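Trans-4-hydroxy-L-proline dehydratase (Clostridioides difficile 70-100-2010, PDB 6VXC) uses a glycyl radical to dehydrate trans-4-hydroxy-L-proline to (S)-1-pyrroline-5-carboxylate during anaerobic degradation of 4-hydroxyproline. Local coordinates at residues Glu690-Lys696 and Glu800-Arg804; Gln725-Val731 and Arg804-Phe809. All blocks are in the same frame, centred on the assembly; numbering follows the deposited sequence.

Contact 1. Residues Glu690-Lys696 and Glu800-Arg804; sequences EGISPEK and EIIGR
K696 and R804 bring the two backbones closest, their CA atoms 6.2 Å apart, where the loop 690-696 passes the C-terminal end of a helix. The loop starts with a type II' beta turn from E690 to S693; G691 holds its second position with a positive phi that costs glycine little. E690, K696, E800 and R804 form a salt-bridge network in the glycine radical region, the E690 side chain about 11 Å from that of C454, probably the cysteine radical site. E800, in the helix, and R804, just past its end, pair side-on: NE of R804 donates to OE1 of E800 at 2.9 Å, and NH2 of R804 to OE2 of E800 at 3.0 Å, both nearly in the guanidinium plane. The same E800 OE1 takes a second donor on its anti side, K696 NZ at 2.7 Å. The lysine's flexible chain gets there by bending at chi2 and chi4 (-78°), with CD lying 3.5 Å from G803 O, beside a residue that has no side chain. E690 approaches differently: its carboxylate carbon lies over one face of the R804 guanidinium, toward the rim, while CG1 of I801 lies over the opposite face. No N-H of R804 points at the E690 carboxylate, and the ion pair of E690 OE2 with R804 NE is long, 3.7 Å. The two cations probably ease the closeness of both carboxylates. R804 NH2 also bonds to V783 O, H668 of helix 667-673 to E800 OE2, and I802 packs on helix 763-771, which ties the end of helix 795-803 to all three.

Contact 2. Residues Gln725-Val731 and Arg804-Phe809; sequences QRFAPSV and RTEQTF
Backbone bonds join F727 and Q807, whose CA atoms are 4.6 Å apart: Q807 N donates to R726 O at 2.8 Å, and Q807 O accepts from A728 N at 3.1 Å. Because one residue bonds to the neighbours on both sides of its partner, this is a single parallel beta bridge. A water also links the chains, accepting weakly from R726 N and donating to T805 O. The bridge lies at strand 724-726, an outermost strand of its sheet, parallel to strand 755-759, and the C-terminal tail follows its course beyond that edge. Polar side chains add to it. Q725 and Q807, both bent at chi2, meet through their amides, Q807 NE2 reaching a lone pair of Q725 OE1 in the carbonyl plane at 2.9 Å; glutamine suits a pairing that needs a donor and an acceptor. R726, extended with CG anti to the backbone N (chi1 169°), crosses beside the tail: NH1 bonds weakly to R804 O, and NH2 makes a salt bridge to E806 OE1 at 3.0 Å, the hydrogen bond within it weak. CB of E806 sits over the centre of one guanidinium face, and CB of A728 rests against the E806 chain. Among apolar contacts, phenylalanine gives flat faces for the offset stack of F727 on the C-terminal F809, centroids 4.6 Å apart and planes at 29°. Branched V731 touches T808 CG2 with CG1 at 3.8 Å and Q807 O with CG2. F727 also meets F758 on strand 755-759 and L744 of helix 734-750.

Overall arrangement
Followed from the N terminus, the chain reaches 690-696 after helix 667-673, then passes helix 703-711 to 725-731, at the end of an outer sheet strand. It next runs through helix 734-750, strand 755-759 and helix 763-771 before helix 795-803 brings it back to 690-696 and the tail 804-809 to 725-731. Contact 1 closes a loop of 103 intervening residues and contact 2 one of 72, and since the segments alternate, the loops cross. R804 belongs to both: its side chain serves contact 1, its carbonyl contact 2. R726 also bonds weakly to I802 O. Both contacts lie in the glycine radical region, fastening its last helix and C-terminal tail to its early loop and strand.

Contact 1. Residues Glu690-Lys696 and Glu800-Arg804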
ATOM      1  N   GLU A 690      15.020   2.051   6.962  1.00 13.54           N
ATOM      2  CA  GLU A 690      13.783   2.101   6.184  1.00 11.68           C
ATOM      3  C   GLU A 690      14.054   1.938   4.689  1.00 12.83           C
ATOM      4  O   GLU A 690      15.018   2.491   4.154  1.00 17.46           O
ATOM      5  CB  GLU A 690      13.010   3.405   6.460  1.00 11.25           C
ATOM      6  CG  GLU A 690      13.872   4.632   6.725  1.00 16.15           C
ATOM      7  CD  GLU A 690      14.438   5.330   5.494  1.00 15.34           C
ATOM      8  OE1 GLU A 690      13.929   5.122   4.373  1.00 19.35           O
ATOM      9  OE2 GLU A 690      15.430   6.072   5.660  1.00 18.92           O
ATOM     10  N   GLY A 691      13.192   1.173   4.023  1.00 12.80           N
ATOM     11  CA  GLY A 691      13.349   0.892   2.601  1.00 12.22           C
ATOM     12  C   GLY A 691      14.720   0.331   2.297  1.00 14.57           C
ATOM     13  O   GLY A 691      15.259  -0.470   3.059  1.00 14.15           O
ATOM     14  N   ILE A 692      15.312   0.777   1.188  1.00 12.97           N
ATOM     15  CA  ILE A 692      16.706   0.479   0.872  1.00  9.88           C
ATOM     16  C   ILE A 692      17.610   1.660   1.226  1.00 11.69           C
ATOM     17  O   ILE A 692      18.740   1.754   0.730  1.00 13.93           O
ATOM     18  CB  ILE A 692      16.897   0.062  -0.600  1.00 10.70           C
ATOM     19  CG1 ILE A 692      16.569   1.230  -1.547  1.00 10.58           C
ATOM     20  CG2 ILE A 692      16.132  -1.241  -0.911  1.00 10.65           C
ATOM     21  CD1 ILE A 692      17.013   1.025  -2.976  1.00  9.40           C
ATOM     22  N   SER A 693      17.138   2.549   2.088  1.00 11.64           N
ATOM     23  CA  SER A 693      17.893   3.723   2.481  1.00 10.79           C
ATOM     24  C   SER A 693      19.079   3.318   3.355  1.00 12.47           C
ATOM     25  O   SER A 693      19.098   2.227   3.923  1.00 13.27           O
ATOM     26  CB  SER A 693      17.005   4.693   3.267  1.00 10.94           C
ATOM     27  OG  SER A 693      15.785   4.979   2.596  1.00 12.09           O
ATOM     28  N   PRO A 694      20.073   4.192   3.486  1.00 11.03           N
ATOM     29  CA  PRO A 694      21.190   3.921   4.403  1.00 10.36           C
ATOM     30  C   PRO A 694      20.742   3.900   5.857  1.00 12.49           C
ATOM     31  O   PRO A 694      19.712   4.460   6.231  1.00 14.44           O
ATOM     32  CB  PRO A 694      22.151   5.084   4.156  1.00  8.99           C
ATOM     33  CG  PRO A 694      21.734   5.671   2.818  1.00 11.54           C
ATOM     34  CD  PRO A 694      20.258   5.432   2.716  1.00 11.02           C
ATOM     35  N   GLU A 695      21.555   3.248   6.684  1.00 13.46           N
ATOM     36  CA  GLU A 695      21.383   3.271   8.128  1.00 14.28           C
ATOM     37  C   GLU A 695      21.607   4.685   8.667  1.00 14.24           C
ATOM     38  O   GLU A 695      22.217   5.533   8.019  1.00 16.28           O
ATOM     39  CB  GLU A 695      22.361   2.304   8.808  1.00 15.53           C
ATOM     40  CG  GLU A 695      21.742   1.015   9.364  1.00 16.12           C
ATOM     41  CD  GLU A 695      21.047   1.210  10.717  1.00 21.47           C
ATOM     42  OE1 GLU A 695      20.720   2.362  11.064  1.00 23.49           O
ATOM     43  OE2 GLU A 695      20.833   0.210  11.434  1.00 17.48           O
ATOM     44  N   LYS A 696      21.147   4.907   9.895  1.00 19.07           N
ATOM     45  CA  LYS A 696      21.303   6.206  10.542  1.00 17.57           C
ATOM     46  C   LYS A 696      22.775   6.567  10.669  1.00 17.54           C
ATOM     47  O   LYS A 696      23.558   5.816  11.254  1.00 18.71           O
ATOM     48  CB  LYS A 696      20.633   6.185  11.912  1.00 12.85           C
ATOM     49  CG  LYS A 696      19.126   6.034  11.826  1.00 16.35           C
ATOM     50  CD  LYS A 696      18.516   7.239  11.124  1.00 19.25           C
ATOM     51  CE  LYS A 696      17.007   7.106  10.931  1.00 15.81           C
ATOM     52  NZ  LYS A 696      16.684   6.212   9.784  1.00 16.72           N
ATOM     53  N   GLU A 800      12.915   8.780  14.110  1.00 13.09           N
ATOM     54  CA  GLU A 800      13.538   8.111  12.973  1.00 13.53           C
ATOM     55  C   GLU A 800      13.645   9.078  11.796  1.00 13.53           C
ATOM     56  O   GLU A 800      14.724   9.269  11.226  1.00 14.43           O
ATOM     57  CB  GLU A 800      12.729   6.856  12.607  1.00 12.30           C
ATOM     58  CG  GLU A 800      13.368   5.924  11.561  1.00 10.34           C
ATOM     59  CD  GLU A 800      13.086   6.352  10.106  1.00  9.83           C
ATOM     60  OE1 GLU A 800      14.029   6.730   9.391  1.00 14.14           O
ATOM     61  OE2 GLU A 800      11.916   6.303   9.678  1.00 15.29           O
ATOM     62  N   ILE A 801      12.548   9.771  11.490  1.00 11.35           N
ATOM     63  CA  ILE A 801      12.521  10.712  10.366  1.00 13.84           C
ATOM     64  C   ILE A 801      13.515  11.850  10.578  1.00 11.91           C
ATOM     65  O   ILE A 801      14.250  12.234   9.660  1.00 13.25           O
ATOM     66  CB  ILE A 801      11.090  11.248  10.165  1.00 12.08           C
ATOM     67  CG1 ILE A 801      10.173  10.112   9.688  1.00 14.46           C
ATOM     68  CG2 ILE A 801      11.080  12.491   9.222  1.00 13.59           C
ATOM     69  CD1 ILE A 801       8.714  10.402   9.807  1.00 10.96           C
ATOM     70  N   ILE A 802      13.557  12.398  11.793  1.00 12.09           N
ATOM     71  CA  ILE A 802      14.471  13.490  12.108  1.00 12.35           C
ATOM     72  C   ILE A 802      15.926  13.055  11.970  1.00 14.01           C
ATOM     73  O   ILE A 802      16.799  13.874  11.663  1.00 13.40           O
ATOM     74  CB  ILE A 802      14.194  14.021  13.531  1.00 12.81           C
ATOM     75  CG1 ILE A 802      12.815  14.681  13.604  1.00 16.19           C
ATOM     76  CG2 ILE A 802      15.300  14.975  13.950  1.00 16.12           C
ATOM     77  CD1 ILE A 802      12.318  14.959  15.024  1.00 17.29           C
ATOM     78  N   GLY A 803      16.218  11.787  12.254  1.00 14.20           N
ATOM     79  CA  GLY A 803      17.564  11.264  12.167  1.00 14.10           C
ATOM     80  C   GLY A 803      18.034  10.932  10.772  1.00 15.95           C
ATOM     81  O   GLY A 803      19.221  10.645  10.593  1.00 16.81           O
ATOM     82  N   ARG A 804      17.149  10.991   9.775  1.00 14.19           N
ATOM     83  CA  ARG A 804      17.575  10.705   8.410  1.00 14.93           C
ATOM     84  C   ARG A 804      18.579  11.762   7.952  1.00 13.93           C
ATOM     85  O   ARG A 804      18.559  12.904   8.407  1.00 16.95           O
ATOM     86  CB  ARG A 804      16.369  10.634   7.466  1.00 13.84           C
ATOM     87  CG  ARG A 804      15.399   9.500   7.782  1.00 12.18           C
ATOM     88  CD  ARG A 804      14.174   9.527   6.873  1.00 12.95           C
ATOM     89  NE  ARG A 804      13.142   8.568   7.270  1.00 11.64           N
ATOM     90  CZ  ARG A 804      11.956   8.459   6.672  1.00 13.38           C
ATOM     91  NH1 ARG A 804      11.644   9.243   5.641  1.00 12.43           N
ATOM     92  NH2 ARG A 804      11.081   7.562   7.099  1.00 12.31           N
TER

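Contact 2. Residues Gln725-Val731 and Arg804-Phe809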
ATOM      1  N   GLN A 725      15.086  10.002   0.566  1.00 10.04           N
ATOM      2  CA  GLN A 725      16.179  10.960   0.686  1.00  8.08           C
ATOM      3  C   GLN A 725      15.622  12.265   1.232  1.00 10.19           C
ATOM      4  O   GLN A 725      14.434  12.561   1.087  1.00 12.00           O
ATOM      5  CB  GLN A 725      16.904  11.189  -0.649  1.00  9.99           C
ATOM      6  CG  GLN A 725      17.881  10.061  -1.081  1.00  8.57           C
ATOM      7  CD  GLN A 725      19.091   9.933  -0.160  1.00  9.70           C
ATOM      8  OE1 GLN A 725      20.050  10.690  -0.277  1.00 11.90           O
ATOM      9  NE2 GLN A 725      19.056   8.960   0.747  1.00 12.05           N
ATOM     10  N   ARG A 726      16.492  13.028   1.885  1.00 11.21           N
ATOM     11  CA  ARG A 726      16.117  14.247   2.582  1.00 12.04           C
ATOM     12  C   ARG A 726      17.124  15.344   2.259  1.00 11.99           C
ATOM     13  O   ARG A 726      18.330  15.097   2.265  1.00 15.19           O
ATOM     14  CB  ARG A 726      16.053  13.994   4.092  1.00 13.68           C
ATOM     15  CG  ARG A 726      15.939  15.233   4.912  1.00 13.93           C
ATOM     16  CD  ARG A 726      16.195  14.958   6.373  1.00 13.98           C
ATOM     17  NE  ARG A 726      16.397  16.217   7.074  1.00 14.69           N
ATOM     18  CZ  ARG A 726      16.785  16.333   8.334  1.00 17.13           C
ATOM     19  NH1 ARG A 726      17.024  15.257   9.073  1.00 15.81           N
ATOM     20  NH2 ARG A 726      16.928  17.544   8.853  1.00 21.58           N
ATOM     21  N   PHE A 727      16.633  16.552   1.990  1.00 14.72           N
ATOM     22  CA  PHE A 727      17.486  17.679   1.636  1.00 14.39           C
ATOM     23  C   PHE A 727      17.301  18.829   2.612  1.00 13.66           C
ATOM     24  O   PHE A 727      16.185  19.113   3.055  1.00 13.79           O
ATOM     25  CB  PHE A 727      17.188  18.195   0.236  1.00 13.07           C
ATOM     26  CG  PHE A 727      17.547  17.234  -0.829  1.00 18.08           C
ATOM     27  CD1 PHE A 727      18.861  16.872  -1.031  1.00 21.51           C
ATOM     28  CD2 PHE A 727      16.572  16.699  -1.645  1.00 23.95           C
ATOM     29  CE1 PHE A 727      19.190  15.963  -2.006  1.00 22.05           C
ATOM     30  CE2 PHE A 727      16.905  15.805  -2.630  1.00 23.75           C
ATOM     31  CZ  PHE A 727      18.211  15.434  -2.800  1.00 20.22           C
ATOM     32  N   ALA A 728      18.398  19.501   2.910  1.00 16.14           N
ATOM     33  CA  ALA A 728      18.319  20.764   3.618  1.00 16.88           C
ATOM     34  C   ALA A 728      17.495  21.741   2.791  1.00 13.77           C
ATOM     35  O   ALA A 728      17.692  21.831   1.577  1.00 15.35           O
ATOM     36  CB  ALA A 728      19.722  21.328   3.862  1.00 16.65           C
ATOM     37  N   PRO A 729      16.558  22.468   3.393  1.00 15.42           N
ATOM     38  CA  PRO A 729      15.765  23.417   2.590  1.00 16.22           C
ATOM     39  C   PRO A 729      16.619  24.453   1.872  1.00 19.46           C
ATOM     40  O   PRO A 729      16.290  24.846   0.748  1.00 17.42           O
ATOM     41  CB  PRO A 729      14.831  24.058   3.625  1.00 18.51           C
ATOM     42  CG  PRO A 729      14.765  23.041   4.757  1.00 20.44           C
ATOM     43  CD  PRO A 729      16.115  22.391   4.797  1.00 15.07           C
ATOM     44  N   SER A 730      17.757  24.849   2.435  1.00 16.52           N
ATOM     45  CA  SER A 730      18.528  25.906   1.786  1.00 22.96           C
ATOM     46  C   SER A 730      19.191  25.434   0.497  1.00 28.69           C
ATOM     47  O   SER A 730      19.486  26.267  -0.369  1.00 25.18           O
ATOM     48  CB  SER A 730      19.580  26.468   2.739  1.00 25.68           C
ATOM     49  OG  SER A 730      20.382  25.434   3.284  1.00 28.69           O
ATOM     50  N   VAL A 731      19.417  24.123   0.333  1.00 19.94           N
ATOM     51  CA  VAL A 731      20.171  23.637  -0.819  1.00 19.58           C
ATOM     52  C   VAL A 731      19.296  23.294  -2.007  1.00 20.49           C
ATOM     53  O   VAL A 731      19.827  22.917  -3.058  1.00 25.41           O
ATOM     54  CB  VAL A 731      21.033  22.412  -0.445  1.00 25.94           C
ATOM     55  CG1 VAL A 731      21.933  22.756   0.712  1.00 20.93           C
ATOM     56  CG2 VAL A 731      20.152  21.204  -0.105  1.00 20.63           C
ATOM     57  N   ARG A 804      17.149  10.991   9.775  1.00 14.19           N
ATOM     58  CA  ARG A 804      17.575  10.705   8.410  1.00 14.93           C
ATOM     59  C   ARG A 804      18.579  11.762   7.952  1.00 13.93           C
ATOM     60  O   ARG A 804      18.559  12.904   8.407  1.00 16.95           O
ATOM     61  CB  ARG A 804      16.369  10.634   7.466  1.00 13.84           C
ATOM     62  CG  ARG A 804      15.399   9.500   7.782  1.00 12.18           C
ATOM     63  CD  ARG A 804      14.174   9.527   6.873  1.00 12.95           C
ATOM     64  NE  ARG A 804      13.142   8.568   7.270  1.00 11.64           N
ATOM     65  CZ  ARG A 804      11.956   8.459   6.672  1.00 13.38           C
ATOM     66  NH1 ARG A 804      11.644   9.243   5.641  1.00 12.43           N
ATOM     67  NH2 ARG A 804      11.081   7.562   7.099  1.00 12.31           N
ATOM     68  N   THR A 805      19.498  11.358   7.083  1.00 16.05           N
ATOM     69  CA  THR A 805      20.614  12.225   6.717  1.00 15.42           C
ATOM     70  C   THR A 805      20.132  13.466   5.975  1.00 14.79           C
ATOM     71  O   THR A 805      19.376  13.367   5.012  1.00 12.20           O
ATOM     72  CB  THR A 805      21.611  11.448   5.871  1.00 12.62           C
ATOM     73  OG1 THR A 805      21.976  10.260   6.581  1.00 16.81           O
ATOM     74  CG2 THR A 805      22.876  12.292   5.619  1.00 16.02           C
ATOM     75  N   GLU A 806      20.552  14.643   6.435  1.00 16.33           N
ATOM     76  CA  GLU A 806      20.187  15.874   5.739  1.00 15.68           C
ATOM     77  C   GLU A 806      21.200  16.091   4.616  1.00 13.56           C
ATOM     78  O   GLU A 806      22.355  16.424   4.870  1.00 16.03           O
ATOM     79  CB  GLU A 806      20.123  17.061   6.701  1.00 17.48           C
ATOM     80  CG  GLU A 806      19.543  18.344   6.060  1.00 18.40           C
ATOM     81  CD  GLU A 806      19.353  19.501   7.054  1.00 23.92           C
ATOM     82  OE1 GLU A 806      18.197  19.847   7.393  1.00 26.35           O
ATOM     83  OE2 GLU A 806      20.368  20.070   7.484  1.00 27.88           O
ATOM     84  N   GLN A 807      20.788  15.854   3.374  1.00 14.03           N
ATOM     85  CA  GLN A 807      21.727  15.906   2.262  1.00 15.43           C
ATOM     86  C   GLN A 807      21.919  17.333   1.758  1.00 15.64           C
ATOM     87  O   GLN A 807      21.030  18.179   1.860  1.00 16.21           O
ATOM     88  CB  GLN A 807      21.259  15.021   1.105  1.00 15.07           C
ATOM     89  CG  GLN A 807      21.020  13.558   1.498  1.00 14.17           C
ATOM     90  CD  GLN A 807      22.305  12.757   1.684  1.00 11.38           C
ATOM     91  OE1 GLN A 807      23.357  13.293   2.065  1.00 15.07           O
ATOM     92  NE2 GLN A 807      22.222  11.465   1.415  1.00 12.20           N
ATOM     93  N   THR A 808      23.095  17.587   1.208  1.00 15.91           N
ATOM     94  CA  THR A 808      23.363  18.798   0.449  1.00 17.59           C
ATOM     95  C   THR A 808      23.842  18.429  -0.950  1.00 23.12           C
ATOM     96  O   THR A 808      24.357  17.334  -1.184  1.00 22.72           O
ATOM     97  CB  THR A 808      24.413  19.677   1.150  1.00 18.52           C
ATOM     98  OG1 THR A 808      25.638  18.960   1.240  1.00 22.78           O
ATOM     99  CG2 THR A 808      23.975  20.057   2.546  1.00 18.09           C
ATOM    100  N   PHE A 809      23.614  19.328  -1.896  1.00 23.08           N
ATOM    101  CA  PHE A 809      24.233  19.200  -3.203  1.00 28.17           C
ATOM    102  C   PHE A 809      25.592  19.908  -3.201  1.00 41.58           C
ATOM    103  O   PHE A 809      26.547  19.485  -3.864  1.00 40.66           O
ATOM    104  CB  PHE A 809      23.337  19.755  -4.304  1.00 26.27           C
ATOM    105  CG  PHE A 809      22.082  18.972  -4.513  1.00 24.98           C
ATOM    106  CD1 PHE A 809      22.143  17.707  -5.041  1.00 23.37           C
ATOM    107  CD2 PHE A 809      20.846  19.520  -4.239  1.00 22.44           C
ATOM    108  CE1 PHE A 809      21.007  16.976  -5.250  1.00 22.86           C
ATOM    109  CE2 PHE A 809      19.693  18.793  -4.462  1.00 25.07           C
ATOM    110  CZ  PHE A 809      19.775  17.517  -4.966  1.00 20.84           C
ATOM    111  OXT PHE A 809      25.755  20.938  -2.534  1.00 44.94           O
TER
HETATM  112  O   HOH W   1      18.556  11.453   3.389  1.00 10.04           O